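Local coordinates for protein peptidyl-prolyl cis-trans isomerase ([Pseudomonas syringae] pv. tomato str. DC3000, PDB 5XB0) that probably catalyses the cis-trans isomerisation of peptide bonds preceding proline in proteins, this chain being the C-terminal piece with the FKBP-type domain, at residues K11-R14 with T15-G19; G58-P61 with D62-F66. One frame throughout, in Å; residues are numbered along the deposited sequence.

Interaction 1. Residues K11-R14 with T15-G19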
loop_
_atom_site.group_PDB
_atom_site.type_symbol
_atom_site.label_atom_id
_atom_site.label_comp_id
_atom_site.label_asym_id
_atom_site.label_seq_id
_atom_site.Cartn_x
_atom_site.Cartn_y
_atom_site.Cartn_z
ATOM N N LYS A 11 -6.005 16.878 -7.098
ATOM C CA LYS A 11 -5.607 17.803 -6.049
ATOM C C LYS A 11 -5.831 17.181 -4.677
ATOM O O LYS A 11 -4.997 17.328 -3.787
ATOM C CB LYS A 11 -6.371 19.128 -6.166
ATOM C CG LYS A 11 -6.026 20.127 -5.073
ATOM C CD LYS A 11 -6.613 21.493 -5.377
ATOM C CE LYS A 11 -6.134 22.532 -4.374
ATOM N NZ LYS A 11 -6.634 23.886 -4.716
ATOM N N ALA A 12 -6.957 16.496 -4.504
ATOM C CA ALA A 12 -7.272 15.866 -3.226
ATOM C C ALA A 12 -6.264 14.761 -2.918
ATOM O O ALA A 12 -5.797 14.632 -1.783
ATOM C CB ALA A 12 -8.688 15.312 -3.230
ATOM N N GLU A 13 -5.913 13.976 -3.930
ATOM C CA GLU A 13 -4.913 12.938 -3.719
ATOM C C GLU A 13 -3.572 13.557 -3.338
ATOM O O GLU A 13 -2.925 13.100 -2.395
ATOM C CB GLU A 13 -4.729 12.045 -4.949
ATOM C CG GLU A 13 -3.578 11.070 -4.708
ATOM C CD GLU A 13 -3.351 10.071 -5.810
ATOM O OE1 GLU A 13 -2.323 9.366 -5.727
ATOM O OE2 GLU A 13 -4.177 9.980 -6.738
ATOM N N ARG A 14 -3.155 14.592 -4.064
ATOM C CA ARG A 14 -1.868 15.219 -3.792
ATOM C C ARG A 14 -1.806 15.776 -2.373
ATOM O O ARG A 14 -0.783 15.633 -1.701
ATOM C CB ARG A 14 -1.573 16.329 -4.808
ATOM C CG ARG A 14 -1.235 15.801 -6.192
ATOM C CD ARG A 14 -0.022 16.505 -6.773
ATOM N NE ARG A 14 -0.143 17.956 -6.703
ATOM C CZ ARG A 14 0.778 18.802 -7.155
ATOM N NH1 ARG A 14 1.888 18.337 -7.714
ATOM N NH2 ARG A 14 0.591 20.111 -7.052
ATOM N N THR A 15 -2.883 16.400 -1.905
ATOM C CA THR A 15 -2.840 16.992 -0.566
ATOM C C THR A 15 -2.897 15.899 0.500
ATOM O O THR A 15 -2.261 16.019 1.547
ATOM C CB THR A 15 -3.977 18.025 -0.320
ATOM O OG1 THR A 15 -5.259 17.399 -0.430
ATOM C CG2 THR A 15 -3.895 19.145 -1.318
ATOM N N PHE A 16 -3.630 14.824 0.230
ATOM C CA PHE A 16 -3.618 13.691 1.152
ATOM C C PHE A 16 -2.208 13.112 1.261
ATOM O O PHE A 16 -1.696 12.885 2.367
ATOM C CB PHE A 16 -4.601 12.604 0.702
ATOM C CG PHE A 16 -4.634 11.405 1.616
ATOM C CD1 PHE A 16 -5.366 11.434 2.793
ATOM C CD2 PHE A 16 -3.920 10.260 1.307
ATOM C CE1 PHE A 16 -5.394 10.335 3.634
ATOM C CE2 PHE A 16 -3.935 9.171 2.143
ATOM C CZ PHE A 16 -4.672 9.201 3.310
ATOM N N MET A 17 -1.584 12.858 0.114
ATOM C CA MET A 17 -0.255 12.267 0.110
ATOM C C MET A 17 0.767 13.189 0.760
ATOM O O MET A 17 1.605 12.730 1.525
ATOM C CB MET A 17 0.189 11.918 -1.318
ATOM C CG MET A 17 -0.598 10.786 -1.967
ATOM S SD MET A 17 -0.565 9.218 -1.059
ATOM C CE MET A 17 1.186 8.808 -1.103
ATOM N N ALA A 18 0.691 14.487 0.484
ATOM C CA ALA A 18 1.662 15.408 1.061
ATOM C C ALA A 18 1.518 15.474 2.581
ATOM O O ALA A 18 2.514 15.623 3.298
ATOM C CB ALA A 18 1.518 16.793 0.455
ATOM N N GLY A 19 0.280 15.383 3.055
ATOM C CA GLY A 19 -0.000 15.430 4.477
ATOM C C GLY A 19 0.626 14.222 5.149
ATOM O O GLY A 19 1.294 14.348 6.177
#
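Lys11 and Thr15, Ala12 and Phe16, Glu13 and Met17, and Arg14 and Ala18 are joined by four successive i to i+4 backbone hydrogen bonds along about two turns of helix 6-21. The bond from Met17 N to Glu13 O, 2.9 Å, is the straightest, with 168° at the hydrogen.

A fifth hydrogen bond comes from a side chain. Thr15 OG1 lies between its own backbone N and carbonyl carbon (chi1 61°), which turns it back along the helix onto Ala12 O at 3.1 Å. Phe16 N also donates to Ala12 O, 3.0 Å away, from the same face of the carbonyl plane. That oxygen therefore holds two donors, the hydroxyl coming in at the steeper C=O angle of 112°. The same rotation sets the methyl CG2 of Thr15 3.3 Å from Lys11 O.

Apolar contact is lighter. Glu13 and Met17 run side by side in the same direction, with Glu13 CG 4.1 Å from Met17 CG. The Glu13 chain is extended and carries its carboxylate on to Ser103, whose OG is hydrogen-bonded to OE2. The Phe16 ring and the bent Met17 chain both reach Val100 of strand 96-101 and Pro121.

The chemistry divides the helix into two sides. Glu13, Phe16 and Met17 anchor one side to strand 96-101 and the neighbouring loops, whereas Lys11, Ala12, Arg14, Thr15 and Ala18 are exposed. On that outer side the Thr15 hydroxyl is bound back to the helix's own backbone.

Interaction 2. Residues G58-P61 with D62-F66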
loop_
_atom_site.group_PDB
_atom_site.type_symbol
_atom_site.label_atom_id
_atom_site.label_comp_id
_atom_site.label_asym_id
_atom_site.label_seq_id
_atom_site.Cartn_x
_atom_site.Cartn_y
_atom_site.Cartn_z
ATOM N N GLY A 58 -6.548 -3.194 4.173
ATOM C CA GLY A 58 -6.470 -2.128 3.189
ATOM C C GLY A 58 -7.637 -1.176 3.350
ATOM O O GLY A 58 -8.791 -1.606 3.390
ATOM N N ARG A 59 -7.324 0.110 3.472
ATOM C CA ARG A 59 -8.331 1.139 3.694
ATOM C C ARG A 59 -8.276 2.268 2.679
ATOM O O ARG A 59 -7.202 2.623 2.175
ATOM C CB ARG A 59 -8.179 1.734 5.093
ATOM C CG ARG A 59 -8.291 0.726 6.219
ATOM C CD ARG A 59 -8.010 1.395 7.547
ATOM N NE ARG A 59 -9.221 1.510 8.344
ATOM C CZ ARG A 59 -9.554 0.664 9.312
ATOM N NH1 ARG A 59 -8.753 -0.349 9.615
ATOM N NH2 ARG A 59 -10.685 0.840 9.983
ATOM N N LEU A 60 -9.446 2.841 2.415
ATOM C CA LEU A 60 -9.551 4.112 1.693
ATOM C C LEU A 60 -9.102 5.238 2.622
ATOM O O LEU A 60 -9.013 5.046 3.839
ATOM C CB LEU A 60 -10.987 4.342 1.216
ATOM C CG LEU A 60 -11.631 3.187 0.440
ATOM C CD1 LEU A 60 -13.063 3.522 0.056
ATOM C CD2 LEU A 60 -10.787 2.869 -0.784
ATOM N N PRO A 61 -8.823 6.421 2.063
ATOM C CA PRO A 61 -8.378 7.527 2.919
ATOM C C PRO A 61 -9.356 7.902 4.030
ATOM O O PRO A 61 -8.907 8.421 5.054
ATOM C CB PRO A 61 -8.222 8.684 1.932
ATOM C CG PRO A 61 -7.834 8.015 0.645
ATOM C CD PRO A 61 -8.613 6.716 0.635
ATOM N N ASP A 62 -10.648 7.646 3.846
ATOM C CA ASP A 62 -11.615 7.959 4.897
ATOM C C ASP A 62 -11.743 6.843 5.938
ATOM O O ASP A 62 -12.604 6.909 6.825
ATOM C CB ASP A 62 -12.993 8.282 4.297
ATOM C CG ASP A 62 -13.616 7.112 3.533
ATOM O OD1 ASP A 62 -13.213 5.949 3.714
ATOM O OD2 ASP A 62 -14.553 7.371 2.753
ATOM N N GLY A 63 -10.898 5.817 5.828
ATOM C CA GLY A 63 -10.863 4.747 6.807
ATOM C C GLY A 63 -11.555 3.470 6.381
ATOM O O GLY A 63 -11.307 2.415 6.970
ATOM N N LYS A 64 -12.421 3.552 5.373
ATOM C CA LYS A 64 -13.188 2.377 4.966
ATOM C C LYS A 64 -12.285 1.224 4.547
ATOM O O LYS A 64 -11.423 1.388 3.695
ATOM C CB LYS A 64 -14.132 2.706 3.814
ATOM C CG LYS A 64 -15.002 1.515 3.410
ATOM C CD LYS A 64 -15.542 1.647 1.995
ATOM C CE LYS A 64 -16.336 0.409 1.597
ATOM N NZ LYS A 64 -16.781 0.453 0.174
ATOM N N ILE A 65 -12.492 0.058 5.147
ATOM C CA ILE A 65 -11.763 -1.137 4.744
ATOM C C ILE A 65 -12.323 -1.674 3.440
ATOM O O ILE A 65 -13.507 -2.002 3.370
ATOM C CB ILE A 65 -11.842 -2.212 5.825
ATOM C CG1 ILE A 65 -11.144 -1.729 7.094
ATOM C CG2 ILE A 65 -11.244 -3.533 5.320
ATOM C CD1 ILE A 65 -11.308 -2.696 8.264
ATOM N N PHE A 66 -11.485 -1.765 2.411
ATOM C CA PHE A 66 -11.952 -2.303 1.137
ATOM C C PHE A 66 -11.547 -3.763 0.938
ATOM O O PHE A 66 -12.156 -4.467 0.134
ATOM C CB PHE A 66 -11.455 -1.458 -0.035
ATOM C CG PHE A 66 -9.967 -1.428 -0.182
ATOM C CD1 PHE A 66 -9.300 -2.438 -0.870
ATOM C CD2 PHE A 66 -9.230 -0.392 0.361
ATOM C CE1 PHE A 66 -7.920 -2.411 -1.009
ATOM C CE2 PHE A 66 -7.857 -0.360 0.211
ATOM C CZ PHE A 66 -7.206 -1.374 -0.469
#
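Phe66 CG sits between its backbone N and carbonyl carbon (chi1 63°), which folds the ring back over Gly58, with Phe66 CD2 3.3 Å from Gly58 O and that oxygen over one face. Arg59 bends at chi3 (109°), bringing NE to Gly63 O at 2.7 Å. The bond is bent, and the oxygen lies 32° out of the guanidinium plane. Ile65 CG1 covers the centre of one guanidinium face, 3.6 Å from Arg59 CZ.

Leu60 and Lys64 run alongside each other, with Leu60 CD1 3.7 Å from Lys64 CD, while Leu60 CD2 touches Phe66 CD2 obliquely. Both Leu60 and Phe66 also pack on Leu122 of strand 122-132.

Backbone bonds close the loop: Phe66 N to Gly58 O, Leu60 N to Lys64 O, and Gly63 N to Leu60 O at 2.8 Å, the last donor standing above the carbonyl plane. Asp62 OD1 accepts from Lys64 N at 3.0 Å, forming an Asx turn.

Arg59 and Ile65 form an antiparallel non-hydrogen-bonded pair. With the type I turn from Leu60 to Gly63, and Gly63 at positive phi as the bulge residue, this is a 3:5 hairpin with a G1 bulge, joining strands 51-59 and 65-68 of the FKBP domain.

How the interactions relate
Helix 6-21, carrying interaction 1, comes first along the chain; interaction 2 follows as the hairpin between strands 51-59 and 65-68. Their centres are about 15 Å apart, yet they meet directly: Phe16 CE1 packs against Pro61 CB at 3.7 Å, bringing the helix onto the bend of the hairpin. Pro121 touches Phe16 and Met17 of the helix and also Pro61 of the turn. The antiparallel sheet supplies further common ground, since strand 96-101, on which the helix rests, pairs with strand 122-132, which in turn pairs with strand 51-59. The helix near the start of the chain is thus packed against the sheet and the hairpin turn in this single-chain assembly.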